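Local atomic coordinates of flavoenzyme PA4991 (Pseudomonas aeruginosa PAO1, PDB entry 5EZ7), a protein that probably acts as an FAD-dependent oxidoreductase of the DAO family, carrying one FAD per monomer, with a physiological substrate that is still unknown. Residues V94-S105 against Y148-D159. Sequence-based numbering, arbitrary orientation.
Sequences VRLLSEAHYLWS and YRLTEIVFDVPD
Leu-96 and Phe-155 form an antiparallel non-hydrogen-bonded pair whose side chains diverge at CB yet meet again further out. CB of Leu-96 rests 3.7 Å from the carbonyl O of Val-154. With CG anti to its own carbonyl carbon (chi1 -66°), the branches are carried back toward residues 153-155, where CG and CD1 pack against CG2 of Ile-153. CD2, the other branch, lies 3.4 Å from the same Ile-153 CG2 and sits 3.6 Å from the centre of the Phe-155 ring, a CH-pi contact over the face. CG1 of Val-94 touches that ring at its edge, and Trp-79 adds an edge-to-face contact. Beside this cluster, the amides of Leu-97 and Ser-98 converge on the carbonyl O of Val-154, the bond from Leu-97 being weak, with an N-H...O angle of 127°, and that from Ser-98 nearly straight at 168°.

Where the helix 157-168 begins, OD2 of Asp-159 takes the backbone N of Arg-95 at 2.8 Å on its anti side, while OD1 pairs with Arg-162. At the other end, the extended Arg-149 chain runs past Tyr-102, with Arg-149 CB 3.6 Å from Tyr-102 CE2. Further along, Arg-149 NE comes to 3.4 Å from Ala-100 CB. Reciprocal backbone bonds between Leu-103 and Tyr-148 continue the pairing there.

Two antiparallel pairings, separated by loops, thus link the small sheet completed by strand 52-53 to the large mixed sheet containing strand 244-246. The first carries a classic beta bulge at Leu-97 and Ser-98 opposite Val-154, whose side chain comes within about 7 Å of the bound FAD, nearest atom to nearest atom.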
ATOM      1  N   VAL A  94     -15.246   1.241  -5.761  1.00 38.31           N
ATOM      2  CA  VAL A  94     -14.037   1.882  -5.290  1.00 36.34           C
ATOM      3  C   VAL A  94     -13.640   2.949  -6.323  1.00 37.34           C
ATOM      4  O   VAL A  94     -13.692   2.735  -7.533  1.00 36.66           O
ATOM      5  CB  VAL A  94     -12.919   0.850  -5.030  1.00 34.96           C
ATOM      6  CG1 VAL A  94     -11.614   1.535  -4.636  1.00 33.73           C
ATOM      7  CG2 VAL A  94     -13.362  -0.122  -3.929  1.00 34.02           C
ATOM      8  N   ARG A  95     -13.270   4.107  -5.806  1.00 38.59           N
ATOM      9  CA  ARG A  95     -12.878   5.240  -6.599  1.00 40.32           C
ATOM     10  C   ARG A  95     -11.490   5.023  -7.181  1.00 37.76           C
ATOM     11  O   ARG A  95     -10.546   4.706  -6.454  1.00 35.50           O
ATOM     12  CB  ARG A  95     -12.844   6.498  -5.735  1.00 45.20           C
ATOM     13  CG  ARG A  95     -14.116   7.353  -5.678  1.00 51.66           C
ATOM     14  CD  ARG A  95     -13.808   8.718  -4.996  1.00 56.85           C
ATOM     15  NE  ARG A  95     -12.964   9.597  -5.830  1.00 62.21           N
ATOM     16  CZ  ARG A  95     -12.598  10.866  -5.545  1.00 70.29           C
ATOM     17  NH1 ARG A  95     -11.846  11.555  -6.417  1.00 71.06           N
ATOM     18  NH2 ARG A  95     -12.961  11.471  -4.403  1.00 70.44           N
ATOM     19  N   LEU A  96     -11.391   5.161  -8.497  1.00 37.74           N
ATOM     20  CA  LEU A  96     -10.127   5.393  -9.155  1.00 37.29           C
ATOM     21  C   LEU A  96      -9.880   6.889  -9.258  1.00 36.48           C
ATOM     22  O   LEU A  96     -10.771   7.653  -9.622  1.00 36.82           O
ATOM     23  CB  LEU A  96     -10.167   4.863 -10.573  1.00 39.51           C
ATOM     24  CG  LEU A  96     -10.295   3.373 -10.801  1.00 40.57           C
ATOM     25  CD1 LEU A  96     -10.096   3.102 -12.305  1.00 41.94           C
ATOM     26  CD2 LEU A  96      -9.292   2.637  -9.918  1.00 38.98           C
ATOM     27  N   LEU A  97      -8.672   7.310  -8.951  1.00 34.88           N
ATOM     28  CA  LEU A  97      -8.301   8.669  -9.235  1.00 36.09           C
ATOM     29  C   LEU A  97      -8.130   8.840 -10.758  1.00 37.60           C
ATOM     30  O   LEU A  97      -8.568   9.843 -11.312  1.00 38.77           O
ATOM     31  CB  LEU A  97      -7.051   9.088  -8.430  1.00 34.70           C
ATOM     32  CG  LEU A  97      -7.266   9.204  -6.905  1.00 33.49           C
ATOM     33  CD1 LEU A  97      -5.980   9.584  -6.180  1.00 32.32           C
ATOM     34  CD2 LEU A  97      -8.373  10.192  -6.539  1.00 34.42           C
ATOM     35  N   SER A  98      -7.557   7.837 -11.433  1.00 37.77           N
ATOM     36  CA  SER A  98      -7.330   7.920 -12.865  1.00 38.56           C
ATOM     37  C   SER A  98      -7.391   6.548 -13.445  1.00 40.65           C
ATOM     38  O   SER A  98      -6.929   5.572 -12.849  1.00 40.47           O
ATOM     39  CB  SER A  98      -5.961   8.522 -13.149  1.00 37.99           C
ATOM     40  OG  SER A  98      -5.752   8.762 -14.527  1.00 38.32           O
ATOM     41  N   GLU A  99      -7.965   6.478 -14.630  1.00 43.73           N
ATOM     42  CA  GLU A  99      -8.116   5.223 -15.356  1.00 46.26           C
ATOM     43  C   GLU A  99      -6.801   4.784 -15.982  1.00 45.98           C
ATOM     44  O   GLU A  99      -6.719   3.692 -16.528  1.00 47.97           O
ATOM     45  CB  GLU A  99      -9.136   5.421 -16.476  1.00 50.01           C
ATOM     46  CG  GLU A  99     -10.526   5.810 -15.987  1.00 52.02           C
ATOM     47  CD  GLU A  99     -11.533   4.692 -16.145  1.00 54.98           C
ATOM     48  OE1 GLU A  99     -11.202   3.537 -15.794  1.00 57.59           O
ATOM     49  OE2 GLU A  99     -12.652   4.967 -16.647  1.00 59.51           O
ATOM     50  N   ALA A 100      -5.805   5.671 -15.961  1.00 44.25           N
ATOM     51  CA  ALA A 100      -4.536   5.456 -16.601  1.00 43.46           C
ATOM     52  C   ALA A 100      -3.476   6.276 -15.878  1.00 41.65           C
ATOM     53  O   ALA A 100      -3.743   7.360 -15.353  1.00 40.76           O
ATOM     54  CB  ALA A 100      -4.612   5.872 -18.046  1.00 45.19           C
ATOM     55  N   HIS A 101      -2.285   5.709 -15.817  1.00 40.87           N
ATOM     56  CA  HIS A 101      -1.088   6.412 -15.406  1.00 39.84           C
ATOM     57  C   HIS A 101      -0.276   6.554 -16.680  1.00 39.28           C
ATOM     58  O   HIS A 101      -0.392   5.727 -17.564  1.00 39.65           O
ATOM     59  CB  HIS A 101      -0.351   5.603 -14.353  1.00 39.25           C
ATOM     60  CG  HIS A 101       0.858   6.287 -13.829  1.00 40.47           C
ATOM     61  ND1 HIS A 101       0.794   7.272 -12.865  1.00 39.96           N
ATOM     62  CD2 HIS A 101       2.169   6.155 -14.145  1.00 42.62           C
ATOM     63  CE1 HIS A 101       2.010   7.708 -12.599  1.00 39.65           C
ATOM     64  NE2 HIS A 101       2.864   7.038 -13.349  1.00 41.12           N
ATOM     65  N   TYR A 102       0.517   7.614 -16.790  1.00 39.18           N
ATOM     66  CA  TYR A 102       1.212   7.964 -18.065  1.00 40.85           C
ATOM     67  C   TYR A 102       2.733   8.029 -17.904  1.00 40.85           C
ATOM     68  O   TYR A 102       3.236   8.192 -16.775  1.00 38.70           O
ATOM     69  CB  TYR A 102       0.714   9.311 -18.595  1.00 40.93           C
ATOM     70  CG  TYR A 102      -0.732   9.297 -19.036  1.00 42.52           C
ATOM     71  CD1 TYR A 102      -1.773   9.260 -18.107  1.00 41.99           C
ATOM     72  CD2 TYR A 102      -1.070   9.334 -20.390  1.00 45.11           C
ATOM     73  CE1 TYR A 102      -3.101   9.238 -18.507  1.00 43.66           C
ATOM     74  CE2 TYR A 102      -2.396   9.328 -20.802  1.00 46.78           C
ATOM     75  CZ  TYR A 102      -3.408   9.290 -19.865  1.00 46.26           C
ATOM     76  OH  TYR A 102      -4.720   9.288 -20.287  1.00 49.27           O
ATOM     77  N   LEU A 103       3.447   7.840 -19.022  1.00 43.18           N
ATOM     78  CA  LEU A 103       4.876   8.176 -19.125  1.00 44.41           C
ATOM     79  C   LEU A 103       4.938   9.471 -19.883  1.00 46.71           C
ATOM     80  O   LEU A 103       4.123   9.721 -20.767  1.00 48.70           O
ATOM     81  CB  LEU A 103       5.722   7.130 -19.880  1.00 45.47           C
ATOM     82  CG  LEU A 103       5.658   5.669 -19.471  1.00 45.42           C
ATOM     83  CD1 LEU A 103       6.559   4.821 -20.360  1.00 47.13           C
ATOM     84  CD2 LEU A 103       6.001   5.475 -17.993  1.00 44.07           C
ATOM     85  N   TRP A 104       5.958  10.245 -19.575  1.00 48.24           N
ATOM     86  CA  TRP A 104       6.060  11.631 -19.991  1.00 51.61           C
ATOM     87  C   TRP A 104       7.530  11.913 -20.313  1.00 55.49           C
ATOM     88  O   TRP A 104       8.383  11.886 -19.428  1.00 53.10           O
ATOM     89  CB  TRP A 104       5.490  12.465 -18.854  1.00 49.25           C
ATOM     90  CG  TRP A 104       5.703  13.907 -18.860  1.00 48.97           C
ATOM     91  CD1 TRP A 104       5.960  14.730 -19.924  1.00 49.59           C
ATOM     92  CD2 TRP A 104       5.615  14.744 -17.705  1.00 47.18           C
ATOM     93  NE1 TRP A 104       6.068  16.026 -19.476  1.00 49.27           N
ATOM     94  CE2 TRP A 104       5.839  16.056 -18.121  1.00 47.05           C
ATOM     95  CE3 TRP A 104       5.404  14.492 -16.342  1.00 46.67           C
ATOM     96  CZ2 TRP A 104       5.851  17.114 -17.234  1.00 46.50           C
ATOM     97  CZ3 TRP A 104       5.415  15.551 -15.457  1.00 45.76           C
ATOM     98  CH2 TRP A 104       5.636  16.841 -15.905  1.00 45.51           C
ATOM     99  N   SER A 105       7.796  12.127 -21.605  1.00 63.34           N
ATOM    100  CA  SER A 105       9.150  12.134 -22.184  1.00 70.04           C
ATOM    101  C   SER A 105       9.447  13.507 -22.794  1.00 76.12           C
ATOM    102  O   SER A 105       8.518  14.309 -22.974  1.00 75.19           O
ATOM    103  CB  SER A 105       9.273  11.046 -23.275  1.00 72.91           C
ATOM    104  OG  SER A 105       9.568   9.759 -22.730  1.00 71.17           O
ATOM    105  N   TYR A 148       2.647   8.940 -23.087  1.00 53.74           N
ATOM    106  CA  TYR A 148       2.222   7.581 -23.412  1.00 53.30           C
ATOM    107  C   TYR A 148       1.306   7.040 -22.306  1.00 50.74           C
ATOM    108  O   TYR A 148       1.688   7.007 -21.148  1.00 47.25           O
ATOM    109  CB  TYR A 148       3.444   6.670 -23.576  1.00 53.42           C
ATOM    110  CG  TYR A 148       4.460   7.106 -24.615  1.00 55.10           C
ATOM    111  CD1 TYR A 148       5.337   8.157 -24.363  1.00 54.39           C
ATOM    112  CD2 TYR A 148       4.569   6.448 -25.844  1.00 58.30           C
ATOM    113  CE1 TYR A 148       6.281   8.556 -25.302  1.00 55.72           C
ATOM    114  CE2 TYR A 148       5.510   6.841 -26.801  1.00 59.89           C
ATOM    115  CZ  TYR A 148       6.370   7.899 -26.523  1.00 59.24           C
ATOM    116  OH  TYR A 148       7.314   8.314 -27.462  1.00 60.90           O
ATOM    117  N   ARG A 149       0.101   6.640 -22.683  1.00 52.60           N
ATOM    118  CA  ARG A 149      -0.912   6.067 -21.781  1.00 54.13           C
ATOM    119  C   ARG A 149      -0.603   4.573 -21.433  1.00 54.32           C
ATOM    120  O   ARG A 149      -0.387   3.761 -22.336  1.00 56.39           O
ATOM    121  CB  ARG A 149      -2.309   6.179 -22.448  1.00 57.28           C
ATOM    122  CG  ARG A 149      -3.458   5.585 -21.640  1.00 58.70           C
ATOM    123  CD  ARG A 149      -4.835   5.635 -22.307  1.00 62.64           C
ATOM    124  NE  ARG A 149      -5.854   5.661 -21.243  1.00 64.73           N
ATOM    125  CZ  ARG A 149      -7.068   5.089 -21.258  1.00 68.60           C
ATOM    126  NH1 ARG A 149      -7.524   4.431 -22.324  1.00 72.91           N
ATOM    127  NH2 ARG A 149      -7.854   5.193 -20.172  1.00 67.47           N
ATOM    128  N   LEU A 150      -0.590   4.216 -20.148  1.00 51.87           N
ATOM    129  CA  LEU A 150      -0.333   2.826 -19.732  1.00 51.93           C
ATOM    130  C   LEU A 150      -1.616   2.170 -19.265  1.00 51.78           C
ATOM    131  O   LEU A 150      -2.614   2.851 -18.986  1.00 52.27           O
ATOM    132  CB  LEU A 150       0.698   2.768 -18.608  1.00 49.88           C
ATOM    133  CG  LEU A 150       2.031   3.466 -18.898  1.00 50.63           C
ATOM    134  CD1 LEU A 150       2.847   3.649 -17.633  1.00 48.96           C
ATOM    135  CD2 LEU A 150       2.835   2.709 -19.939  1.00 52.68           C
ATOM    136  N   THR A 151      -1.564   0.841 -19.169  1.00 51.48           N
ATOM    137  CA  THR A 151      -2.650   0.023 -18.599  1.00 51.17           C
ATOM    138  C   THR A 151      -2.706   0.154 -17.095  1.00 48.04           C
ATOM    139  O   THR A 151      -3.691  -0.224 -16.491  1.00 48.69           O
ATOM    140  CB  THR A 151      -2.483  -1.498 -18.902  1.00 52.43           C
ATOM    141  OG1 THR A 151      -1.246  -1.987 -18.335  1.00 51.06           O
ATOM    142  CG2 THR A 151      -2.536  -1.766 -20.423  1.00 54.87           C
ATOM    143  N   GLU A 152      -1.625   0.635 -16.499  1.00 46.32           N
ATOM    144  CA  GLU A 152      -1.569   0.917 -15.075  1.00 45.06           C
ATOM    145  C   GLU A 152      -2.714   1.842 -14.622  1.00 42.63           C
ATOM    146  O   GLU A 152      -3.198   2.642 -15.385  1.00 43.26           O
ATOM    147  CB  GLU A 152      -0.203   1.524 -14.724  1.00 46.45           C
ATOM    148  CG  GLU A 152       1.012   0.639 -15.041  1.00 48.65           C
ATOM    149  CD  GLU A 152       2.345   1.217 -14.531  1.00 49.90           C
ATOM    150  OE1 GLU A 152       3.395   0.511 -14.685  1.00 51.40           O
ATOM    151  OE2 GLU A 152       2.348   2.346 -13.956  1.00 47.22           O
ATOM    152  N   ILE A 153      -3.136   1.695 -13.375  1.00 40.37           N
ATOM    153  CA  ILE A 153      -4.345   2.321 -12.843  1.00 39.90           C
ATOM    154  C   ILE A 153      -3.912   3.083 -11.631  1.00 36.74           C
ATOM    155  O   ILE A 153      -2.944   2.658 -10.965  1.00 36.11           O
ATOM    156  CB  ILE A 153      -5.336   1.301 -12.230  1.00 42.00           C
ATOM    157  CG1 ILE A 153      -5.532   0.061 -13.071  1.00 45.77           C
ATOM    158  CG2 ILE A 153      -6.702   1.928 -11.998  1.00 43.77           C
ATOM    159  CD1 ILE A 153      -6.089  -1.095 -12.248  1.00 45.56           C
ATOM    160  N   VAL A 154      -4.659   4.130 -11.273  1.00 34.12           N
ATOM    161  CA  VAL A 154      -4.426   4.831  -9.997  1.00 32.44           C
ATOM    162  C   VAL A 154      -5.657   4.870  -9.116  1.00 32.03           C
ATOM    163  O   VAL A 154      -6.666   5.448  -9.492  1.00 31.80           O
ATOM    164  CB  VAL A 154      -3.956   6.269 -10.206  1.00 31.82           C
ATOM    165  CG1 VAL A 154      -3.594   6.905  -8.867  1.00 29.70           C
ATOM    166  CG2 VAL A 154      -2.787   6.284 -11.184  1.00 32.33           C
ATOM    167  N   PHE A 155      -5.512   4.297  -7.921  1.00 32.10           N
ATOM    168  CA  PHE A 155      -6.602   4.057  -6.983  1.00 33.53           C
ATOM    169  C   PHE A 155      -6.625   5.187  -5.987  1.00 32.99           C
ATOM    170  O   PHE A 155      -5.592   5.682  -5.635  1.00 31.60           O
ATOM    171  CB  PHE A 155      -6.406   2.722  -6.211  1.00 33.69           C
ATOM    172  CG  PHE A 155      -7.122   1.546  -6.816  1.00 35.09           C
ATOM    173  CD1 PHE A 155      -6.650   0.949  -7.964  1.00 36.02           C
ATOM    174  CD2 PHE A 155      -8.277   1.030  -6.242  1.00 35.55           C
ATOM    175  CE1 PHE A 155      -7.315  -0.139  -8.556  1.00 36.28           C
ATOM    176  CE2 PHE A 155      -8.951  -0.047  -6.834  1.00 36.61           C
ATOM    177  CZ  PHE A 155      -8.474  -0.619  -8.003  1.00 36.54           C
ATOM    178  N   ASP A 156      -7.811   5.576  -5.546  1.00 35.21           N
ATOM    179  CA  ASP A 156      -7.990   6.391  -4.330  1.00 36.94           C
ATOM    180  C   ASP A 156      -7.821   5.426  -3.150  1.00 34.16           C
ATOM    181  O   ASP A 156      -8.741   4.656  -2.827  1.00 34.10           O
ATOM    182  CB  ASP A 156      -9.402   7.038  -4.299  1.00 41.29           C
ATOM    183  CG  ASP A 156      -9.679   7.840  -3.006  1.00 45.23           C
ATOM    184  OD1 ASP A 156      -8.724   8.043  -2.226  1.00 49.96           O
ATOM    185  OD2 ASP A 156     -10.839   8.284  -2.771  1.00 47.84           O
ATOM    186  N   VAL A 157      -6.653   5.459  -2.529  1.00 31.40           N
ATOM    187  CA  VAL A 157      -6.287   4.464  -1.515  1.00 29.85           C
ATOM    188  C   VAL A 157      -7.153   4.529  -0.256  1.00 29.45           C
ATOM    189  O   VAL A 157      -7.634   3.506   0.200  1.00 29.65           O
ATOM    190  CB  VAL A 157      -4.782   4.462  -1.161  1.00 28.74           C
ATOM    191  CG1 VAL A 157      -4.486   3.425  -0.093  1.00 27.95           C
ATOM    192  CG2 VAL A 157      -3.951   4.129  -2.402  1.00 29.88           C
ATOM    193  N   PRO A 158      -7.375   5.721   0.297  1.00 29.38           N
ATOM    194  CA  PRO A 158      -8.310   5.740   1.423  1.00 29.10           C
ATOM    195  C   PRO A 158      -9.677   5.045   1.141  1.00 29.77           C
ATOM    196  O   PRO A 158     -10.202   4.339   2.004  1.00 30.06           O
ATOM    197  CB  PRO A 158      -8.529   7.219   1.687  1.00 29.51           C
ATOM    198  CG  PRO A 158      -7.450   7.953   0.943  1.00 30.07           C
ATOM    199  CD  PRO A 158      -6.683   7.009   0.081  1.00 29.31           C
ATOM    200  N   ASP A 159     -10.236   5.265  -0.039  1.00 29.84           N
ATOM    201  CA  ASP A 159     -11.465   4.605  -0.430  1.00 31.05           C
ATOM    202  C   ASP A 159     -11.299   3.074  -0.672  1.00 30.28           C
ATOM    203  O   ASP A 159     -12.228   2.304  -0.457  1.00 28.46           O
ATOM    204  CB  ASP A 159     -12.011   5.276  -1.663  1.00 32.90           C
ATOM    205  CG  ASP A 159     -13.426   4.910  -1.924  1.00 35.71           C
ATOM    206  OD1 ASP A 159     -14.263   5.144  -1.007  1.00 35.70           O
ATOM    207  OD2 ASP A 159     -13.688   4.346  -3.026  1.00 37.80           O
TER